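Local coordinates for protein S-adenosylmethionine:tRNA ribosyltransferase-isomerase (Thermotoga maritima, PDB 1VKY) that probably transfers the ribosyl moiety of S-adenosylmethionine to a modified guanine in tRNA and isomerises it, giving epoxyqueuosine on the way to queuosine, at residues P24-Q29 and Y335-F340; K104-P109 and E233-V238; E268-L273 and F293-A298. One frame throughout, in Å; residues are numbered along the deposited sequence.

Interaction 1: P24-Q29 and Y335-F340; sequences PELIAQ and YRFFSF
Ala28 presses its methyl bump against segment 335-340 where Arg336 and Phe340 come together: CB lies 3.7 Å from Arg336 NH1 and faces the carbonyl carbon and CB of Phe340. The arginine chain bends at chi3 (-46°), which sets NE; beyond it NH1 makes a weak hydrogen bond to Phe340 O. A salt bridge to Asp342 holds the other nitrogen, NH2. Two residues before Ala28, Leu26 fits around a backbone bump: its CB, CG and both methyls all lie within 3.9 Å of Tyr335 O, a buried carbonyl oxygen with no hydrogen-bond partner in the model. Between these two fittings the backbones form a single beta bridge, Ile27 opposite Phe337, linking the N-terminal loop to the loop that leads into strand 343-346. Phe337 N donates to Leu26 O at 2.8 Å, and Ala28 N returns a longer bond of 3.2 Å to Phe337 O. Beyond the bridge one water links the two backbones: it donates to Ala28 O and Phe337 O and accepts from Phe340 N at 2.8 Å. Ile27 sends CG2 obliquely across to Phe338 CB, 3.9 Å away, while the carbonyl oxygen of Ala28 meets the edge of the Phe340 ring. Phe338 of the second subunit packs on Ile27 and Gln29, and Gln29 OE1 is hydrogen-bonded to Ser339 OG of that subunit.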
loop_
_atom_site.group_PDB
_atom_site.type_symbol
_atom_site.label_atom_id
_atom_site.label_comp_id
_atom_site.label_asym_id
_atom_site.label_seq_id
_atom_site.Cartn_x
_atom_site.Cartn_y
_atom_site.Cartn_z
ATOM N N PRO B 24 -14.909 -3.260 -6.798
ATOM C CA PRO B 24 -13.946 -2.538 -5.997
ATOM C C PRO B 24 -13.230 -3.438 -5.020
ATOM O O PRO B 24 -12.111 -3.148 -4.630
ATOM C CB PRO B 24 -14.806 -1.452 -5.291
ATOM C CG PRO B 24 -16.165 -1.916 -5.348
ATOM C CD PRO B 24 -16.280 -2.767 -6.589
ATOM N N GLU B 25 -13.866 -4.539 -4.637
ATOM C CA GLU B 25 -13.277 -5.444 -3.658
ATOM C C GLU B 25 -12.024 -6.156 -4.220
ATOM O O GLU B 25 -11.219 -6.678 -3.470
ATOM C CB GLU B 25 -14.301 -6.466 -3.092
ATOM C CG GLU B 25 -14.888 -7.509 -4.016
ATOM C CD GLU B 25 -16.060 -7.034 -4.828
ATOM O OE1 GLU B 25 -16.235 -5.815 -4.909
ATOM O OE2 GLU B 25 -16.815 -7.879 -5.398
ATOM N N LEU B 26 -11.844 -6.134 -5.533
ATOM C CA LEU B 26 -10.691 -6.802 -6.143
ATOM C C LEU B 26 -9.425 -5.968 -6.135
ATOM O O LEU B 26 -8.344 -6.491 -6.446
ATOM C CB LEU B 26 -11.046 -7.253 -7.564
ATOM C CG LEU B 26 -12.174 -8.285 -7.619
ATOM C CD1 LEU B 26 -12.371 -8.788 -9.075
ATOM C CD2 LEU B 26 -11.849 -9.442 -6.720
ATOM N N ILE B 27 -9.535 -4.694 -5.770
ATOM C CA ILE B 27 -8.345 -3.862 -5.620
ATOM C C ILE B 27 -7.696 -4.183 -4.275
ATOM O O ILE B 27 -8.210 -3.815 -3.242
ATOM C CB ILE B 27 -8.685 -2.378 -5.776
ATOM C CG1 ILE B 27 -9.315 -2.137 -7.151
ATOM C CG2 ILE B 27 -7.460 -1.503 -5.538
ATOM C CD1 ILE B 27 -9.735 -0.747 -7.394
ATOM N N ALA B 28 -6.545 -4.852 -4.332
ATOM C CA ALA B 28 -5.839 -5.346 -3.165
ATOM C C ALA B 28 -5.252 -4.224 -2.297
ATOM O O ALA B 28 -4.724 -3.251 -2.802
ATOM C CB ALA B 28 -4.752 -6.262 -3.594
ATOM N N GLN B 29 -5.358 -4.373 -0.976
ATOM C CA GLN B 29 -4.825 -3.381 -0.044
ATOM C C GLN B 29 -3.502 -3.813 0.502
ATOM O O GLN B 29 -2.737 -3.002 0.978
ATOM C CB GLN B 29 -5.825 -3.161 1.077
ATOM C CG GLN B 29 -7.151 -2.785 0.504
ATOM C CD GLN B 29 -8.161 -2.391 1.530
ATOM O OE1 GLN B 29 -7.882 -1.567 2.394
ATOM N NE2 GLN B 29 -9.346 -2.953 1.424
ATOM N N TYR B 335 -9.228 -12.351 -9.823
ATOM C CA TYR B 335 -7.846 -11.924 -9.606
ATOM C C TYR B 335 -7.874 -10.653 -8.761
ATOM O O TYR B 335 -8.865 -9.887 -8.775
ATOM C CB TYR B 335 -7.135 -11.593 -10.941
ATOM C CG TYR B 335 -6.547 -12.771 -11.669
ATOM C CD1 TYR B 335 -7.354 -13.775 -12.183
ATOM C CD2 TYR B 335 -5.155 -12.880 -11.856
ATOM C CE1 TYR B 335 -6.794 -14.874 -12.887
ATOM C CE2 TYR B 335 -4.595 -13.956 -12.557
ATOM C CZ TYR B 335 -5.413 -14.957 -13.063
ATOM O OH TYR B 335 -4.805 -16.013 -13.769
ATOM N N ARG B 336 -6.752 -10.372 -8.131
ATOM C CA ARG B 336 -6.569 -9.109 -7.443
ATOM C C ARG B 336 -5.781 -8.121 -8.293
ATOM O O ARG B 336 -4.812 -8.507 -8.995
ATOM C CB ARG B 336 -5.853 -9.332 -6.134
ATOM C CG ARG B 336 -6.587 -10.246 -5.142
ATOM C CD ARG B 336 -5.687 -10.668 -3.983
ATOM N NE ARG B 336 -4.378 -11.087 -4.496
ATOM C CZ ARG B 336 -3.188 -10.542 -4.205
ATOM N NH1 ARG B 336 -3.062 -9.524 -3.328
ATOM N NH2 ARG B 336 -2.098 -11.050 -4.811
ATOM N N PHE B 337 -6.197 -6.853 -8.200
ATOM C CA PHE B 337 -5.767 -5.784 -9.088
ATOM C C PHE B 337 -4.972 -4.706 -8.369
ATOM O O PHE B 337 -4.999 -4.575 -7.143
ATOM C CB PHE B 337 -6.977 -5.142 -9.748
ATOM C CG PHE B 337 -7.631 -6.002 -10.776
ATOM C CD1 PHE B 337 -8.285 -7.150 -10.418
ATOM C CD2 PHE B 337 -7.664 -5.609 -12.091
ATOM C CE1 PHE B 337 -8.895 -7.927 -11.353
ATOM C CE2 PHE B 337 -8.281 -6.401 -13.048
ATOM C CZ PHE B 337 -8.884 -7.550 -12.676
ATOM N N PHE B 338 -4.255 -3.944 -9.172
ATOM C CA PHE B 338 -3.497 -2.791 -8.738
ATOM C C PHE B 338 -2.214 -3.205 -8.070
ATOM O O PHE B 338 -1.741 -4.325 -8.249
ATOM C CB PHE B 338 -4.416 -1.832 -7.919
ATOM C CG PHE B 338 -3.971 -0.413 -7.882
ATOM C CD1 PHE B 338 -3.635 0.262 -9.037
ATOM C CD2 PHE B 338 -3.857 0.252 -6.676
ATOM C CE1 PHE B 338 -3.226 1.571 -8.983
ATOM C CE2 PHE B 338 -3.451 1.571 -6.630
ATOM C CZ PHE B 338 -3.144 2.225 -7.765
ATOM N N SER B 339 -1.572 -2.240 -7.418
ATOM C CA SER B 339 -0.207 -2.349 -6.959
ATOM C C SER B 339 0.171 -3.542 -6.072
ATOM O O SER B 339 1.350 -3.958 -6.084
ATOM C CB SER B 339 0.161 -1.029 -6.249
ATOM O OG SER B 339 0.101 0.051 -7.199
ATOM N N PHE B 340 -0.768 -4.057 -5.278
ATOM C CA PHE B 340 -0.488 -5.159 -4.349
ATOM C C PHE B 340 -1.174 -6.427 -4.779
ATOM O O PHE B 340 -1.146 -7.431 -4.038
ATOM C CB PHE B 340 -0.898 -4.778 -2.907
ATOM C CG PHE B 340 -0.239 -3.522 -2.462
ATOM C CD1 PHE B 340 -0.935 -2.324 -2.451
ATOM C CD2 PHE B 340 1.139 -3.505 -2.251
ATOM C CE1 PHE B 340 -0.288 -1.131 -2.150
ATOM C CE2 PHE B 340 1.797 -2.328 -1.934
ATOM C CZ PHE B 340 1.080 -1.130 -1.887
HETATM O O HOH W 1 -3.429 -3.263 -5.121
#

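Interaction 2: K104-P109 and E233-V238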
loop_
_atom_site.group_PDB
_atom_site.type_symbol
_atom_site.label_atom_id
_atom_site.label_comp_id
_atom_site.label_asym_id
_atom_site.label_seq_id
_atom_site.Cartn_x
_atom_site.Cartn_y
_atom_site.Cartn_z
ATOM N N LYS B 104 28.543 11.125 -10.796
ATOM C CA LYS B 104 27.948 11.516 -12.048
ATOM C C LYS B 104 26.764 12.363 -11.699
ATOM O O LYS B 104 25.928 11.950 -10.903
ATOM C CB LYS B 104 27.455 10.319 -12.861
ATOM C CG LYS B 104 28.565 9.516 -13.458
ATOM C CD LYS B 104 28.068 8.205 -14.038
ATOM C CE LYS B 104 27.097 8.389 -15.171
ATOM N NZ LYS B 104 27.813 8.685 -16.407
ATOM N N CYS B 105 26.698 13.532 -12.314
ATOM C CA CYS B 105 25.710 14.550 -11.987
ATOM C C CYS B 105 25.060 15.083 -13.236
ATOM O O CYS B 105 25.651 15.118 -14.309
ATOM C CB CYS B 105 26.383 15.723 -11.269
ATOM S SG CYS B 105 27.114 15.262 -9.680
ATOM N N LEU B 106 23.836 15.553 -13.059
ATOM C CA LEU B 106 23.151 16.312 -14.080
ATOM C C LEU B 106 23.430 17.768 -13.746
ATOM O O LEU B 106 23.143 18.204 -12.637
ATOM C CB LEU B 106 21.643 15.984 -14.029
ATOM C CG LEU B 106 20.998 15.682 -15.350
ATOM C CD1 LEU B 106 20.855 16.998 -16.103
ATOM C CD2 LEU B 106 21.801 14.675 -16.148
ATOM N N VAL B 107 24.033 18.499 -14.675
ATOM C CA VAL B 107 24.427 19.877 -14.436
ATOM C C VAL B 107 23.679 20.749 -15.446
ATOM O O VAL B 107 23.751 20.495 -16.647
ATOM C CB VAL B 107 25.946 20.040 -14.574
ATOM C CG1 VAL B 107 26.327 21.480 -14.519
ATOM C CG2 VAL B 107 26.659 19.265 -13.469
ATOM N N ARG B 108 22.972 21.768 -14.949
ATOM C CA ARG B 108 22.142 22.645 -15.783
ATOM C C ARG B 108 22.342 24.099 -15.353
ATOM O O ARG B 108 22.084 24.423 -14.196
ATOM C CB ARG B 108 20.661 22.250 -15.647
ATOM C CG ARG B 108 20.395 20.793 -16.047
ATOM C CD ARG B 108 18.943 20.328 -16.043
ATOM N NE ARG B 108 18.330 20.365 -14.720
ATOM C CZ ARG B 108 17.101 19.932 -14.457
ATOM N NH1 ARG B 108 16.351 19.419 -15.425
ATOM N NH2 ARG B 108 16.617 20.013 -13.224
ATOM N N PRO B 109 22.795 24.986 -16.237
ATOM C CA PRO B 109 23.148 24.703 -17.623
ATOM C C PRO B 109 24.495 24.005 -17.807
ATOM O O PRO B 109 25.524 24.472 -17.315
ATOM C CB PRO B 109 23.223 26.092 -18.232
ATOM C CG PRO B 109 23.630 26.970 -17.110
ATOM C CD PRO B 109 22.948 26.414 -15.914
ATOM N N GLU B 233 9.858 16.001 -11.964
ATOM C CA GLU B 233 11.225 15.672 -12.445
ATOM C C GLU B 233 11.705 14.236 -12.166
ATOM O O GLU B 233 11.953 13.828 -11.041
ATOM C CB GLU B 233 12.274 16.690 -12.019
ATOM C CG GLU B 233 12.287 17.901 -12.933
ATOM C CD GLU B 233 13.669 18.467 -13.132
ATOM O OE1 GLU B 233 14.414 18.587 -12.129
ATOM O OE2 GLU B 233 13.994 18.805 -14.291
ATOM N N GLU B 234 11.812 13.487 -13.253
ATOM C CA GLU B 234 12.238 12.107 -13.233
ATOM C C GLU B 234 13.160 11.899 -14.409
ATOM O O GLU B 234 12.872 12.317 -15.528
ATOM C CB GLU B 234 11.033 11.186 -13.324
ATOM C CG GLU B 234 10.213 11.161 -12.047
ATOM C CD GLU B 234 8.899 10.396 -12.181
ATOM O OE1 GLU B 234 8.543 10.032 -13.333
ATOM O OE2 GLU B 234 8.223 10.172 -11.131
ATOM N N PHE B 235 14.306 11.292 -14.145
ATOM C CA PHE B 235 15.269 11.043 -15.175
ATOM C C PHE B 235 15.469 9.552 -15.221
ATOM O O PHE B 235 15.657 8.909 -14.178
ATOM C CB PHE B 235 16.606 11.748 -14.883
ATOM C CG PHE B 235 16.488 13.233 -14.728
ATOM C CD1 PHE B 235 16.199 13.783 -13.486
ATOM C CD2 PHE B 235 16.642 14.061 -15.796
ATOM C CE1 PHE B 235 16.074 15.138 -13.327
ATOM C CE2 PHE B 235 16.526 15.422 -15.655
ATOM C CZ PHE B 235 16.247 15.967 -14.418
ATOM N N TYR B 236 15.409 8.984 -16.417
ATOM C CA TYR B 236 15.753 7.573 -16.552
ATOM C C TYR B 236 17.241 7.468 -16.731
ATOM O O TYR B 236 17.903 8.393 -17.223
ATOM C CB TYR B 236 15.028 6.904 -17.736
ATOM C CG TYR B 236 15.437 7.440 -19.080
ATOM C CD1 TYR B 236 16.634 7.011 -19.700
ATOM C CD2 TYR B 236 14.672 8.393 -19.734
ATOM C CE1 TYR B 236 16.998 7.493 -20.921
ATOM C CE2 TYR B 236 15.041 8.852 -20.977
ATOM C CZ TYR B 236 16.185 8.406 -21.559
ATOM O OH TYR B 236 16.569 8.926 -22.764
ATOM N N GLN B 237 17.778 6.325 -16.344
ATOM C CA GLN B 237 19.163 5.994 -16.664
ATOM C C GLN B 237 19.236 4.547 -17.114
ATOM O O GLN B 237 18.665 3.678 -16.477
ATOM C CB GLN B 237 20.050 6.177 -15.414
ATOM C CG GLN B 237 21.549 5.889 -15.659
ATOM C CD GLN B 237 22.390 5.931 -14.398
ATOM O OE1 GLN B 237 21.846 5.952 -13.299
ATOM N NE2 GLN B 237 23.716 5.916 -14.563
ATOM N N VAL B 238 19.937 4.308 -18.211
ATOM C CA VAL B 238 20.271 2.985 -18.707
ATOM C C VAL B 238 21.777 2.925 -18.764
ATOM O O VAL B 238 22.420 3.464 -19.667
ATOM C CB VAL B 238 19.704 2.697 -20.123
ATOM C CG1 VAL B 238 19.906 1.214 -20.488
ATOM C CG2 VAL B 238 18.223 3.021 -20.171
#
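Two separate sheets face each other here: strand 102-108 of the six-stranded antiparallel sheet and strand 234-238 of the large mixed sheet, their short axes 11.2 Å apart at closest and 137° between their directions. No backbone hydrogen bond spans that gap, so side chains carry the contact; Phe235 lies within the second strand, and Glu233 stands just before it. Arg108 and Glu233 meet tip to tip in an end-on, two-nitrogen salt bridge. NH1 of Arg108 donates to OE2 of Glu233 at 2.7 Å, and NH2 of Arg108 reaches OE1 of Glu233 at 2.8 Å. Both oxygens use their syn lone pairs, and the guanidinium and carboxylate planes are only 21° apart, the near-coplanar geometry of a bidentate pair. A third, weak bond runs from NH2 to OE2. The arginine chain bends at chi3 (-63°), which sets NE. Phe235 comes to the same guanidinium: its CZ lies 3.6 Å from Arg108 NH1, which sits at the ring edge near the ring plane rather than over the face, so this is not a cation-pi stack. Beside it, Leu106 CG approaches Phe235 CE2 more loosely, at 4.5 Å. Glu91 also pairs with Arg108 NH2, and Lys282 with Glu233 OE2. Two acids and two bases thus alternate in a small charge network, in which each group would probably temper the charge of its neighbours, although the high B factors of Glu233 suggest that this end of the bridge is mobile.

Interaction 3: E268-L273 and F293-A298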
loop_
_atom_site.group_PDB
_atom_site.type_symbol
_atom_site.label_atom_id
_atom_site.label_comp_id
_atom_site.label_asym_id
_atom_site.label_seq_id
_atom_site.Cartn_x
_atom_site.Cartn_y
_atom_site.Cartn_z
ATOM N N GLU B 268 11.801 1.600 -24.647
ATOM C CA GLU B 268 11.255 2.059 -25.942
ATOM C C GLU B 268 11.631 3.505 -26.284
ATOM O O GLU B 268 11.742 3.886 -27.461
ATOM C CB GLU B 268 9.739 1.832 -25.990
ATOM C CG GLU B 268 9.369 0.359 -25.980
ATOM C CD GLU B 268 9.981 -0.452 -27.121
ATOM O OE1 GLU B 268 9.954 0.030 -28.279
ATOM O OE2 GLU B 268 10.477 -1.574 -26.886
ATOM N N THR B 269 11.897 4.311 -25.270
ATOM C CA THR B 269 12.480 5.619 -25.462
ATOM C C THR B 269 13.915 5.535 -26.029
ATOM O O THR B 269 14.242 6.178 -27.058
ATOM C CB THR B 269 12.461 6.366 -24.125
ATOM O OG1 THR B 269 11.112 6.596 -23.715
ATOM C CG2 THR B 269 13.129 7.730 -24.242
ATOM N N ILE B 270 14.788 4.745 -25.403
ATOM C CA ILE B 270 16.176 4.677 -25.913
ATOM C C ILE B 270 16.294 3.950 -27.242
ATOM O O ILE B 270 17.232 4.204 -28.003
ATOM C CB ILE B 270 17.208 4.068 -24.883
ATOM C CG1 ILE B 270 16.990 2.566 -24.701
ATOM C CG2 ILE B 270 17.140 4.815 -23.594
ATOM C CD1 ILE B 270 18.096 1.865 -24.055
ATOM N N ALA B 271 15.363 3.046 -27.514
ATOM C CA ALA B 271 15.307 2.358 -28.807
ATOM C C ALA B 271 15.101 3.361 -29.947
ATOM O O ALA B 271 15.377 3.032 -31.087
ATOM C CB ALA B 271 14.158 1.342 -28.848
ATOM N N ARG B 272 14.555 4.544 -29.654
ATOM C CA ARG B 272 14.245 5.524 -30.685
ATOM C C ARG B 272 15.273 6.663 -30.701
ATOM O O ARG B 272 15.045 7.674 -31.339
ATOM C CB ARG B 272 12.841 6.084 -30.469
ATOM C CG ARG B 272 11.757 5.018 -30.788
ATOM C CD ARG B 272 10.422 5.317 -30.286
ATOM N NE ARG B 272 9.453 4.354 -30.845
ATOM C CZ ARG B 272 9.308 3.091 -30.479
ATOM N NH1 ARG B 272 10.063 2.557 -29.521
ATOM N NH2 ARG B 272 8.413 2.320 -31.086
ATOM N N LEU B 273 16.399 6.495 -30.010
ATOM C CA LEU B 273 17.427 7.524 -29.985
ATOM C C LEU B 273 18.622 6.998 -30.703
ATOM O O LEU B 273 18.758 5.798 -30.906
ATOM C CB LEU B 273 17.846 7.836 -28.553
ATOM C CG LEU B 273 16.808 8.491 -27.665
ATOM C CD1 LEU B 273 17.297 8.497 -26.218
ATOM C CD2 LEU B 273 16.495 9.887 -28.154
ATOM N N PHE B 293 7.036 -2.474 -30.508
ATOM C CA PHE B 293 8.011 -2.569 -29.433
ATOM C C PHE B 293 9.347 -2.996 -30.041
ATOM O O PHE B 293 9.477 -4.093 -30.558
ATOM C CB PHE B 293 7.480 -3.469 -28.335
ATOM C CG PHE B 293 6.332 -2.840 -27.625
ATOM C CD1 PHE B 293 5.041 -2.880 -28.184
ATOM C CD2 PHE B 293 6.538 -2.131 -26.454
ATOM C CE1 PHE B 293 3.962 -2.213 -27.566
ATOM C CE2 PHE B 293 5.510 -1.475 -25.837
ATOM C CZ PHE B 293 4.198 -1.495 -26.391
ATOM N N LYS B 294 10.311 -2.089 -30.034
ATOM C CA LYS B 294 11.608 -2.322 -30.631
ATOM C C LYS B 294 12.593 -3.046 -29.731
ATOM O O LYS B 294 13.544 -3.679 -30.202
ATOM C CB LYS B 294 12.209 -0.987 -31.049
ATOM C CG LYS B 294 11.416 -0.343 -32.171
ATOM C CD LYS B 294 11.991 1.050 -32.562
ATOM C CE LYS B 294 11.323 1.585 -33.856
ATOM N NZ LYS B 294 10.760 0.523 -34.801
ATOM N N LEU B 295 12.436 -2.933 -28.438
ATOM C CA LEU B 295 13.390 -3.573 -27.529
ATOM C C LEU B 295 12.741 -4.610 -26.620
ATOM O O LEU B 295 13.341 -5.635 -26.272
ATOM C CB LEU B 295 14.136 -2.548 -26.668
ATOM C CG LEU B 295 15.492 -2.041 -27.112
ATOM C CD1 LEU B 295 16.092 -1.145 -26.099
ATOM C CD2 LEU B 295 16.490 -3.172 -27.496
ATOM N N VAL B 296 11.491 -4.433 -26.309
ATOM C CA VAL B 296 10.851 -5.329 -25.332
ATOM C C VAL B 296 10.186 -6.539 -26.006
ATOM O O VAL B 296 9.262 -6.359 -26.801
ATOM C CB VAL B 296 9.823 -4.540 -24.548
ATOM C CG1 VAL B 296 9.106 -5.458 -23.501
ATOM C CG2 VAL B 296 10.453 -3.344 -23.875
ATOM N N ASP B 297 10.646 -7.754 -25.688
ATOM C CA ASP B 297 10.084 -8.993 -26.291
ATOM C C ASP B 297 8.975 -9.640 -25.471
ATOM O O ASP B 297 8.167 -10.424 -25.991
ATOM C CB ASP B 297 11.175 -10.028 -26.525
ATOM C CG ASP B 297 12.326 -9.468 -27.341
ATOM O OD1 ASP B 297 12.064 -8.871 -28.399
ATOM O OD2 ASP B 297 13.519 -9.536 -26.977
ATOM N N ALA B 298 8.952 -9.336 -24.185
ATOM C CA ALA B 298 7.979 -9.861 -23.241
ATOM C C ALA B 298 7.841 -8.910 -22.080
ATOM O O ALA B 298 8.702 -8.080 -21.855
ATOM C CB ALA B 298 8.386 -11.230 -22.772
#
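Glu268 drives its side chain into the loop from Phe293 to Val296, and each atom beyond CB has a partner there. With CG anti to the carbonyl carbon (chi1 -66°), CG comes 3.8 Å from CD2 of the Phe293 ring, the two side chains crossing at about a right angle. The chain then bends at chi2, and CD lies 3.4 Å from Lys294 N. At the tip, OE1 accepts from Lys294 N at 2.8 Å on its syn side, and from Arg272 NH1, also at 2.8 Å, on its anti side, the latter bond being part of a salt bridge. OE2 takes Leu295 N at 2.8 Å on its syn side and Val296 N at 3.1 Å nearly in line with its C-O bond. Three successive backbone N-H groups thus converge on one carboxylate. An alanine here would probably leave those three N-H groups without their acceptor and Arg272 without its acidic partner. Arg272 NH1 also bonds to Glu268 O, and Lys294 CD lies over one face of the guanidinium. Alongside, Ala271 CB touches Lys294 CB at 3.8 Å, and Ile270 meets Leu295 CD1. The contact joins the C-terminal part of helix 261-270 to the loop entering strand 298-302; Tyr236 and Val238 of strand 234-238 pack on Ile270, and Leu295 and Val296 rest on strand 256-259.

From the N terminus, residues 24-29 come first, but their partner 335-340 lies near the C terminus, so interaction 1 closes a loop of some 300 residues that contains both other contacts. Within it, 104-109 on the smaller antiparallel sheet meets 233-238 on the mixed sheet, and only after that loop closes does the short 268-273 to 293-298 loop open; these two follow in series and do not cross. Interactions 2 and 3 touch through Tyr236 and Val238; Tyr236 CE1 lies 3.8 Å from Ile270 CG2, tying strand 234-238 to helix 261-270. Interaction 1, its centre about 34 Å from that of interaction 2, joins the loop before strand 39-44 to that before the last strand, 343-346.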